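Local structure of DNA repair protein RAD2 (Saccharomyces cerevisiae, 4Q0W) at residues L18-D23 with F67-P71; F58-C62 with I357-L361; L179-L184 with H324-F329. The protein acts as a magnesium-dependent, structure-specific single-stranded DNA endonuclease that makes an essential incision during nucleotide excision repair of DNA damaged by ultraviolet light, bulky adducts or cross-links. All coordinates share one frame; numbering follows the deposited sequence. Where two conformers were deposited one is given.

Interaction 1. Residues L18-D23 with F67-P71; sequences LESLED and FGIRP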
loop_
_atom_site.group_PDB
_atom_site.type_symbol
_atom_site.label_atom_id
_atom_site.label_comp_id
_atom_site.label_asym_id
_atom_site.label_seq_id
_atom_site.Cartn_x
_atom_site.Cartn_y
_atom_site.Cartn_z
ATOM N N LEU A 18 12.758 -17.677 27.030
ATOM C CA LEU A 18 13.461 -16.807 27.976
ATOM C C LEU A 18 14.266 -17.631 28.967
ATOM O O LEU A 18 15.371 -17.249 29.347
ATOM C CB LEU A 18 12.460 -15.904 28.695
ATOM C CG LEU A 18 11.609 -15.104 27.708
ATOM C CD1 LEU A 18 10.275 -14.682 28.322
ATOM C CD2 LEU A 18 12.388 -13.895 27.222
ATOM N N GLU A 19 13.722 -18.786 29.348
ATOM C CA GLU A 19 14.402 -19.722 30.249
ATOM C C GLU A 19 15.796 -20.172 29.778
ATOM O O GLU A 19 16.670 -20.483 30.602
ATOM C CB GLU A 19 13.519 -20.963 30.479
ATOM C CG GLU A 19 12.222 -20.713 31.268
ATOM C CD GLU A 19 11.110 -20.045 30.453
ATOM O OE1 GLU A 19 11.328 -19.712 29.261
ATOM O OE2 GLU A 19 10.006 -19.851 31.018
ATOM N N SER A 20 16.010 -20.204 28.464
ATOM C CA SER A 20 17.279 -20.695 27.926
ATOM C C SER A 20 18.410 -19.677 28.063
ATOM O O SER A 20 19.588 -20.030 27.951
ATOM C CB SER A 20 17.128 -21.111 26.460
ATOM O OG SER A 20 16.757 -20.009 25.656
ATOM N N LEU A 21 18.058 -18.424 28.324
ATOM C CA LEU A 21 19.058 -17.360 28.375
ATOM C C LEU A 21 19.774 -17.266 29.722
ATOM O O LEU A 21 20.566 -16.345 29.953
ATOM C CB LEU A 21 18.409 -16.023 28.023
ATOM C CG LEU A 21 17.628 -16.029 26.714
ATOM C CD1 LEU A 21 16.982 -14.677 26.450
ATOM C CD2 LEU A 21 18.553 -16.422 25.569
ATOM N N GLU A 22 19.498 -18.224 30.606
ATOM C CA GLU A 22 20.073 -18.212 31.945
ATOM C C GLU A 22 21.590 -18.120 31.897
ATOM O O GLU A 22 22.226 -18.862 31.154
ATOM C CB GLU A 22 19.648 -19.457 32.728
ATOM C CG GLU A 22 20.259 -19.522 34.104
ATOM C CD GLU A 22 19.823 -20.749 34.895
ATOM O OE1 GLU A 22 20.713 -21.454 35.419
ATOM O OE2 GLU A 22 18.599 -21.000 34.999
ATOM N N ASP A 23 22.144 -17.185 32.677
ATOM C CA ASP A 23 23.588 -16.912 32.752
ATOM C C ASP A 23 24.208 -16.230 31.527
ATOM O O ASP A 23 25.404 -15.915 31.536
ATOM C CB ASP A 23 24.388 -18.161 33.135
ATOM C CG ASP A 23 24.031 -18.673 34.515
ATOM O OD1 ASP A 23 23.858 -17.836 35.422
ATOM O OD2 ASP A 23 23.912 -19.908 34.686
ATOM N N PHE A 67 15.215 -14.255 34.742
ATOM C CA PHE A 67 15.643 -15.384 33.920
ATOM C C PHE A 67 17.145 -15.588 34.026
ATOM O O PHE A 67 17.734 -16.355 33.261
ATOM C CB PHE A 67 15.219 -15.195 32.464
ATOM C CG PHE A 67 13.734 -15.297 32.256
ATOM C CD1 PHE A 67 13.095 -16.530 32.343
ATOM C CD2 PHE A 67 12.975 -14.168 31.967
ATOM C CE1 PHE A 67 11.718 -16.637 32.155
ATOM C CE2 PHE A 67 11.602 -14.268 31.782
ATOM C CZ PHE A 67 10.974 -15.512 31.879
ATOM N N GLY A 68 17.762 -14.895 34.978
ATOM C CA GLY A 68 19.168 -15.098 35.258
ATOM C C GLY A 68 20.101 -14.489 34.228
ATOM O O GLY A 68 21.284 -14.843 34.160
ATOM N N ILE A 69 19.585 -13.555 33.436
ATOM C CA ILE A 69 20.427 -12.863 32.464
ATOM C C ILE A 69 21.369 -11.896 33.179
ATOM O O ILE A 69 20.987 -11.239 34.155
ATOM C CB ILE A 69 19.572 -12.140 31.388
ATOM C CG1 ILE A 69 18.906 -13.168 30.478
ATOM C CG2 ILE A 69 20.416 -11.190 30.526
ATOM C CD1 ILE A 69 17.725 -12.619 29.705
ATOM N N ARG A 70 22.612 -11.833 32.717
ATOM C CA ARG A 70 23.572 -10.869 33.243
ATOM C C ARG A 70 23.704 -9.684 32.278
ATOM O O ARG A 70 24.512 -9.722 31.339
ATOM C CB ARG A 70 24.926 -11.541 33.476
ATOM C CG ARG A 70 24.887 -12.603 34.583
ATOM C CD ARG A 70 25.805 -13.780 34.281
ATOM N NE ARG A 70 27.219 -13.445 34.427
ATOM C CZ ARG A 70 28.203 -14.050 33.761
ATOM N NH1 ARG A 70 27.928 -15.023 32.891
ATOM N NH2 ARG A 70 29.462 -13.680 33.956
ATOM N N PRO A 71 22.908 -8.624 32.502
ATOM C CA PRO A 71 22.877 -7.551 31.502
ATOM C C PRO A 71 24.016 -6.553 31.660
ATOM O O PRO A 71 24.531 -6.360 32.757
ATOM C CB PRO A 71 21.539 -6.852 31.780
ATOM C CG PRO A 71 21.285 -7.064 33.250
ATOM C CD PRO A 71 22.033 -8.337 33.658
HETATM O O HOH W 1 16.056 -19.330 33.927
HETATM O O HOH W 2 22.890 -15.222 36.330
#

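Interaction 2. Residues F58-C62 with I357-L361; sequences FRRIC and ILIPL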
loop_
_atom_site.group_PDB
_atom_site.type_symbol
_atom_site.label_atom_id
_atom_site.label_comp_id
_atom_site.label_asym_id
_atom_site.label_seq_id
_atom_site.Cartn_x
_atom_site.Cartn_y
_atom_site.Cartn_z
ATOM N N PHE A 58 12.666 -0.364 35.862
ATOM C CA PHE A 58 12.599 -1.333 36.961
ATOM C C PHE A 58 11.981 -2.670 36.516
ATOM O O PHE A 58 12.514 -3.743 36.807
ATOM C CB PHE A 58 11.835 -0.756 38.169
ATOM C CG PHE A 58 11.807 -1.673 39.375
ATOM C CD1 PHE A 58 10.804 -2.626 39.523
ATOM C CD2 PHE A 58 12.776 -1.567 40.371
ATOM C CE1 PHE A 58 10.779 -3.474 40.643
ATOM C CE2 PHE A 58 12.756 -2.408 41.486
ATOM C CZ PHE A 58 11.757 -3.361 41.615
ATOM N N ARG A 59 10.854 -2.590 35.820
ATOM C CA ARG A 59 10.151 -3.771 35.338
ATOM C C ARG A 59 10.984 -4.608 34.353
ATOM O O ARG A 59 10.967 -5.851 34.394
ATOM C CB ARG A 59 8.843 -3.334 34.669
ATOM C CG ARG A 59 8.012 -4.478 34.095
ATOM C CD ARG A 59 6.705 -3.956 33.500
ATOM N N ARG A 60 11.702 -3.937 33.456
ATOM C CA ARG A 60 12.528 -4.655 32.488
ATOM C C ARG A 60 13.750 -5.288 33.148
ATOM O O ARG A 60 14.129 -6.410 32.818
ATOM C CB ARG A 60 12.932 -3.735 31.326
ATOM C CG ARG A 60 11.748 -3.341 30.461
ATOM C CD ARG A 60 12.189 -2.666 29.170
ATOM N NE ARG A 60 11.061 -2.410 28.286
ATOM C CZ ARG A 60 11.172 -1.842 27.089
ATOM N NH1 ARG A 60 12.364 -1.483 26.636
ATOM N NH2 ARG A 60 10.094 -1.635 26.346
ATOM N N ILE A 61 14.360 -4.569 34.088
ATOM C CA ILE A 61 15.513 -5.094 34.820
ATOM C C ILE A 61 15.114 -6.370 35.570
ATOM O O ILE A 61 15.853 -7.360 35.584
ATOM C CB ILE A 61 16.049 -4.054 35.825
ATOM C CG1 ILE A 61 16.797 -2.936 35.092
ATOM C CG2 ILE A 61 16.964 -4.702 36.868
ATOM C CD1 ILE A 61 17.066 -1.700 35.972
ATOM N N CYS A 62 13.937 -6.344 36.184
ATOM C CA CYS A 62 13.467 -7.491 36.945
ATOM C C CYS A 62 13.234 -8.695 36.026
ATOM O O CYS A 62 13.532 -9.823 36.401
ATOM C CB CYS A 62 12.200 -7.129 37.723
ATOM S SG CYS A 62 12.529 -6.006 39.130
ATOM N N ILE A 357 8.864 -8.092 45.312
ATOM C CA ILE A 357 9.420 -8.303 43.977
ATOM C C ILE A 357 10.911 -8.643 44.020
ATOM O O ILE A 357 11.370 -9.541 43.315
ATOM C CB ILE A 357 9.173 -7.065 43.071
ATOM C CG1 ILE A 357 7.673 -6.900 42.806
ATOM C CG2 ILE A 357 9.929 -7.187 41.755
ATOM C CD1 ILE A 357 7.271 -5.534 42.282
ATOM N N LEU A 358 11.662 -7.945 44.863
ATOM C CA LEU A 358 13.121 -8.001 44.802
ATOM C C LEU A 358 13.753 -9.197 45.519
ATOM O O LEU A 358 14.756 -9.746 45.053
ATOM C CB LEU A 358 13.725 -6.693 45.332
ATOM C CG LEU A 358 13.544 -5.434 44.479
ATOM C CD1 LEU A 358 14.104 -4.218 45.212
ATOM C CD2 LEU A 358 14.236 -5.600 43.113
ATOM N N ILE A 359 13.181 -9.589 46.653
ATOM C CA ILE A 359 13.739 -10.696 47.439
ATOM C C ILE A 359 13.885 -12.019 46.654
ATOM O O ILE A 359 14.949 -12.646 46.715
ATOM C CB ILE A 359 12.995 -10.882 48.798
ATOM C CG1 ILE A 359 13.319 -9.717 49.738
ATOM C CG2 ILE A 359 13.392 -12.189 49.465
ATOM C CD1 ILE A 359 12.484 -9.691 51.012
ATOM N N PRO A 360 12.839 -12.437 45.905
ATOM C CA PRO A 360 13.012 -13.642 45.076
ATOM C C PRO A 360 14.139 -13.513 44.045
ATOM O O PRO A 360 14.770 -14.518 43.716
ATOM C CB PRO A 360 11.668 -13.773 44.352
ATOM C CG PRO A 360 10.690 -13.079 45.239
ATOM C CD PRO A 360 11.452 -11.933 45.851
ATOM N N LEU A 361 14.386 -12.300 43.552
ATOM C CA LEU A 361 15.450 -12.060 42.572
ATOM C C LEU A 361 16.850 -12.165 43.168
ATOM O O LEU A 361 17.803 -12.493 42.468
ATOM C CB LEU A 361 15.281 -10.689 41.923
ATOM C CG LEU A 361 14.453 -10.595 40.643
ATOM C CD1 LEU A 361 13.454 -11.732 40.504
ATOM C CD2 LEU A 361 13.746 -9.248 40.563
#

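Interaction 3. Residues L179-L184 with H324-F329; sequences LLQLNL and HDTTPF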
loop_
_atom_site.group_PDB
_atom_site.type_symbol
_atom_site.label_atom_id
_atom_site.label_comp_id
_atom_site.label_asym_id
_atom_site.label_seq_id
_atom_site.Cartn_x
_atom_site.Cartn_y
_atom_site.Cartn_z
ATOM N N LEU A 179 30.958 -4.878 21.840
ATOM C CA LEU A 179 31.026 -5.706 23.041
ATOM C C LEU A 179 30.946 -7.188 22.685
ATOM O O LEU A 179 31.683 -8.021 23.236
ATOM C CB LEU A 179 29.901 -5.353 24.019
ATOM C CG LEU A 179 29.885 -3.952 24.621
ATOM C CD1 LEU A 179 28.859 -3.894 25.756
ATOM C CD2 LEU A 179 31.277 -3.525 25.108
ATOM N N LEU A 180 30.048 -7.523 21.764
ATOM C CA LEU A 180 29.902 -8.912 21.351
ATOM C C LEU A 180 31.169 -9.377 20.630
ATOM O O LEU A 180 31.707 -10.439 20.944
ATOM C CB LEU A 180 28.663 -9.098 20.469
ATOM C CG LEU A 180 28.378 -10.526 19.987
ATOM C CD1 LEU A 180 28.146 -11.497 21.159
ATOM C CD2 LEU A 180 27.190 -10.545 19.034
ATOM N N GLN A 181 31.665 -8.568 19.693
ATOM C CA GLN A 181 32.865 -8.934 18.927
ATOM C C GLN A 181 34.072 -9.209 19.835
ATOM O O GLN A 181 34.908 -10.053 19.522
ATOM C CB GLN A 181 33.200 -7.860 17.883
ATOM N N LEU A 182 34.136 -8.514 20.968
ATOM C CA LEU A 182 35.234 -8.690 21.912
ATOM C C LEU A 182 34.913 -9.734 22.968
ATOM O O LEU A 182 35.642 -9.867 23.950
ATOM C CB LEU A 182 35.547 -7.372 22.606
ATOM C CG LEU A 182 36.010 -6.226 21.715
ATOM C CD1 LEU A 182 35.931 -4.915 22.467
ATOM C CD2 LEU A 182 37.432 -6.490 21.249
ATOM N N ASN A 183 33.813 -10.455 22.771
ATOM C CA ASN A 183 33.374 -11.487 23.717
ATOM C C ASN A 183 33.174 -10.969 25.154
ATOM O O ASN A 183 33.380 -11.694 26.131
ATOM C CB ASN A 183 34.332 -12.684 23.687
ATOM C CG ASN A 183 33.770 -13.904 24.393
ATOM O OD1 ASN A 183 32.587 -14.238 24.243
ATOM N ND2 ASN A 183 34.612 -14.570 25.180
ATOM N N LEU A 184 32.772 -9.710 25.283
ATOM C CA LEU A 184 32.451 -9.157 26.594
ATOM C C LEU A 184 31.015 -9.510 26.983
ATOM O O LEU A 184 30.653 -9.463 28.167
ATOM C CB LEU A 184 32.665 -7.646 26.602
ATOM C CG LEU A 184 34.105 -7.194 26.340
ATOM C CD1 LEU A 184 34.246 -5.681 26.473
ATOM C CD2 LEU A 184 35.076 -7.907 27.278
ATOM N N HIS A 324 36.916 0.479 22.551
ATOM C CA HIS A 324 37.512 -0.817 22.218
ATOM C C HIS A 324 38.087 -1.550 23.434
ATOM O O HIS A 324 38.688 -2.621 23.297
ATOM C CB HIS A 324 38.603 -0.640 21.161
ATOM C CG HIS A 324 38.109 -0.028 19.890
ATOM N ND1 HIS A 324 37.645 -0.781 18.833
ATOM C CD2 HIS A 324 37.991 1.267 19.511
ATOM C CE1 HIS A 324 37.267 0.024 17.856
ATOM N NE2 HIS A 324 37.467 1.272 18.241
ATOM N N ASP A 325 37.896 -0.964 24.612
ATOM C CA ASP A 325 38.355 -1.539 25.884
ATOM C C ASP A 325 37.956 -3.015 26.028
ATOM O O ASP A 325 36.802 -3.387 25.798
ATOM C CB ASP A 325 37.783 -0.701 27.034
ATOM C CG ASP A 325 38.241 -1.170 28.410
ATOM O OD1 ASP A 325 39.027 -2.134 28.516
ATOM O OD2 ASP A 325 37.811 -0.548 29.398
ATOM N N THR A 326 38.920 -3.854 26.393
ATOM C CA THR A 326 38.662 -5.287 26.560
ATOM C C THR A 326 38.469 -5.720 28.025
ATOM O O THR A 326 38.316 -6.905 28.307
ATOM C CB THR A 326 39.781 -6.134 25.928
ATOM O OG1 THR A 326 41.028 -5.814 26.553
ATOM C CG2 THR A 326 39.885 -5.852 24.428
ATOM N N THR A 327 38.476 -4.766 28.951
ATOM C CA THR A 327 38.232 -5.079 30.359
ATOM C C THR A 327 36.846 -5.691 30.543
ATOM O O THR A 327 35.835 -5.075 30.190
ATOM C CB THR A 327 38.297 -3.824 31.229
ATOM O OG1 THR A 327 39.544 -3.153 31.018
ATOM C CG2 THR A 327 38.154 -4.194 32.700
ATOM N N PRO A 328 36.787 -6.907 31.107
ATOM C CA PRO A 328 35.484 -7.557 31.303
ATOM C C PRO A 328 34.579 -6.774 32.265
ATOM O O PRO A 328 35.063 -6.028 33.122
ATOM C CB PRO A 328 35.860 -8.919 31.906
ATOM C CG PRO A 328 37.292 -9.155 31.466
ATOM C CD PRO A 328 37.911 -7.782 31.490
ATOM N N PHE A 329 33.268 -6.931 32.112
ATOM C CA PHE A 329 32.331 -6.287 33.023
ATOM C C PHE A 329 32.231 -7.059 34.338
ATOM O O PHE A 329 32.465 -8.272 34.376
ATOM C CB PHE A 329 30.967 -6.116 32.356
ATOM C CG PHE A 329 31.009 -5.197 31.166
ATOM C CD1 PHE A 329 31.095 -3.824 31.344
ATOM C CD2 PHE A 329 31.015 -5.704 29.873
ATOM C CE1 PHE A 329 31.161 -2.963 30.249
ATOM C CE2 PHE A 329 31.084 -4.850 28.776
ATOM C CZ PHE A 329 31.155 -3.477 28.971
HETATM O O HOH W 3 32.433 -8.878 30.261
#

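Interaction 1. Residues L18-D23 with F67-P71
Asp23 and Gly68 are joined by a backbone hydrogen bond, Asp23 N to Gly68 O at 2.9 Å. The same carbonyl oxygen takes a second bond, from a water 2.7 Å from Gly68 O that also donates to Asp23 OD1, so this carboxylate is linked to the glycine through solvent. Arg70 takes the next carbonyl: its chain, bent at chi2 and chi3, brings Arg70 NH1 to 3.0 Å from Asp23 O. This bond lies in both the carbonyl plane and the guanidinium plane, which holds the edge of the guanidinium on the backbone, while Arg70 also makes a cation-pi contact with Trp331. The Phe67 carbonyl has softer partners, a CA-H...O contact from Glu22 CA (3.3 Å to Phe67 O) and a weak bond from a water that also donates to Glu22 OE2.

Apolar contacts accompany these bonds: Leu18 CB stands over the centre of the Phe67 ring, 3.4 Å from the centroid, a CH-pi contact. Leu21 and Ile69 lie side by side, with Leu21 CB 3.8 Å from Ile69 CG1. Gly68, at positive phi, is the C-prime residue of the Schellman motif ending helix 52-66. The loop before strand 25-29 is thus fixed to the helix end and the start of strand 70-75, chiefly through main-chain oxygens as acceptors, with waters adding to the polar links.

Interaction 2. Residues F58-C62 with I357-L361
Cys62 points its side chain at helix 351-361 and touches it with both of its side-chain atoms. Cys62 CB lies 3.9 Å from Leu361 CD2. One bond further out, the sulfur approaches that same methyl more closely, with Cys62 SG 3.7 Å from Leu361 CD2, and Cys62 SG also lies 3.9 Å from Ile357 CG2, one turn earlier on the partner helix. With chi1 at -72° the sulfur lies beside its own backbone N, which carries it back along helix 52-66 toward the preceding turn. There it rests over one face of the Phe58 ring, displaced toward the rim, so that sulfur and ring present a joint apolar surface.

The two segments run in nearly the same direction, their axes inclined by 25° and 11.8 Å apart at closest approach. Such a wide spacing is bridged by side chains alone, and no hydrogen bond crosses it. Here a helix of the N-domain, part of the nuclease core of the XPG/RAD2 family, packs against the C-terminal helix of the modelled chain.

Phe58 supplies the other half of the contact. Its CG is anti to the backbone N (chi1 -176°), and the far end of the ring extends to the partner helix: Phe58 CZ lies 3.7 Å from Leu358 CD2 and Phe58 CE1 4.0 Å from Ile357 CG2. Both aliphatic side chains cross the aromatic one obliquely. Ile357 CG2 therefore serves two neighbours, sulfur and ring. Trp349 packs edge-to-face with Phe58, and Met343 of helix 336-347 adjoins it as well; Leu339 of that helix touches Leu358.

Interaction 3. Residues L179-L184 with H324-F329
Leu184 chi1 (-62°) sends its methyls to the loop carbonyls, and Phe329 chi1 (-64°) swings the ring to Leu184 CB; the two side chains cross at about a right angle. Leu184 CB lies 3.9 Å from Phe329 CE2, while the leucine methyls also meet the loop backbone. Leu184 CD1 comes to 3.5 Å from Asp325 O, and Leu184 CD2 to 3.5 Å from Thr326 O, so the branched end spans two successive carbonyls. Leu179 reaches the aromatic ring from the helix itself: Leu179 CD2 meets the ring edge near the plane, 3.9 Å from Phe329 CZ.

Helix 172-181 of the I-domain ends here in a Schellman motif, with Asn183 at positive phi as the C-prime residue and Leu184 N bonded to Leu179 O. Beyond this cap the chain runs on to strand 187-189, with Leu184 against the irregular loop that precedes helix 336-347. Val72 of strand 70-75 and Ile166 of strand 165-167 also touch Phe329, placing the ring against the central sheet.

Leu182 meets the first residues of the loop segment, with Leu182 CD1 3.7 Å from His324 O and its CD2 near the methyl of Thr326. The loop is braced internally by an Asx turn: Asp325 OD1 accepts from Thr327 N, which approaches from above the carboxylate plane, and from Thr327 OG1 through the syn lone pair. Two bonds on one oxygen fix the carboxylate against the turn. No direct hydrogen bond joins the segments, but a single water donates to Leu184 O and accepts from Phe329 N, at 2.8 Å from each of these two atoms.

How the interactions relate
From the N terminus, the loop between strands 14-17 and 25-29 opens interaction 1, which closes where helix 52-66 gives way to strand 70-75. Before that closure the chain has already passed through 58-62, the first half of interaction 2, so these two contacts cross. Interaction 3 begins later, at the end of helix 172-181, and closes on the loop 324-329; it follows interaction 1 in series and lies wholly within the long span of interaction 2, completed only at helix 351-361. Interaction 1 is internal to the N-domain, whereas interactions 3 and 2 fasten successive parts of the C-terminal chain to the I-domain and the N-domain.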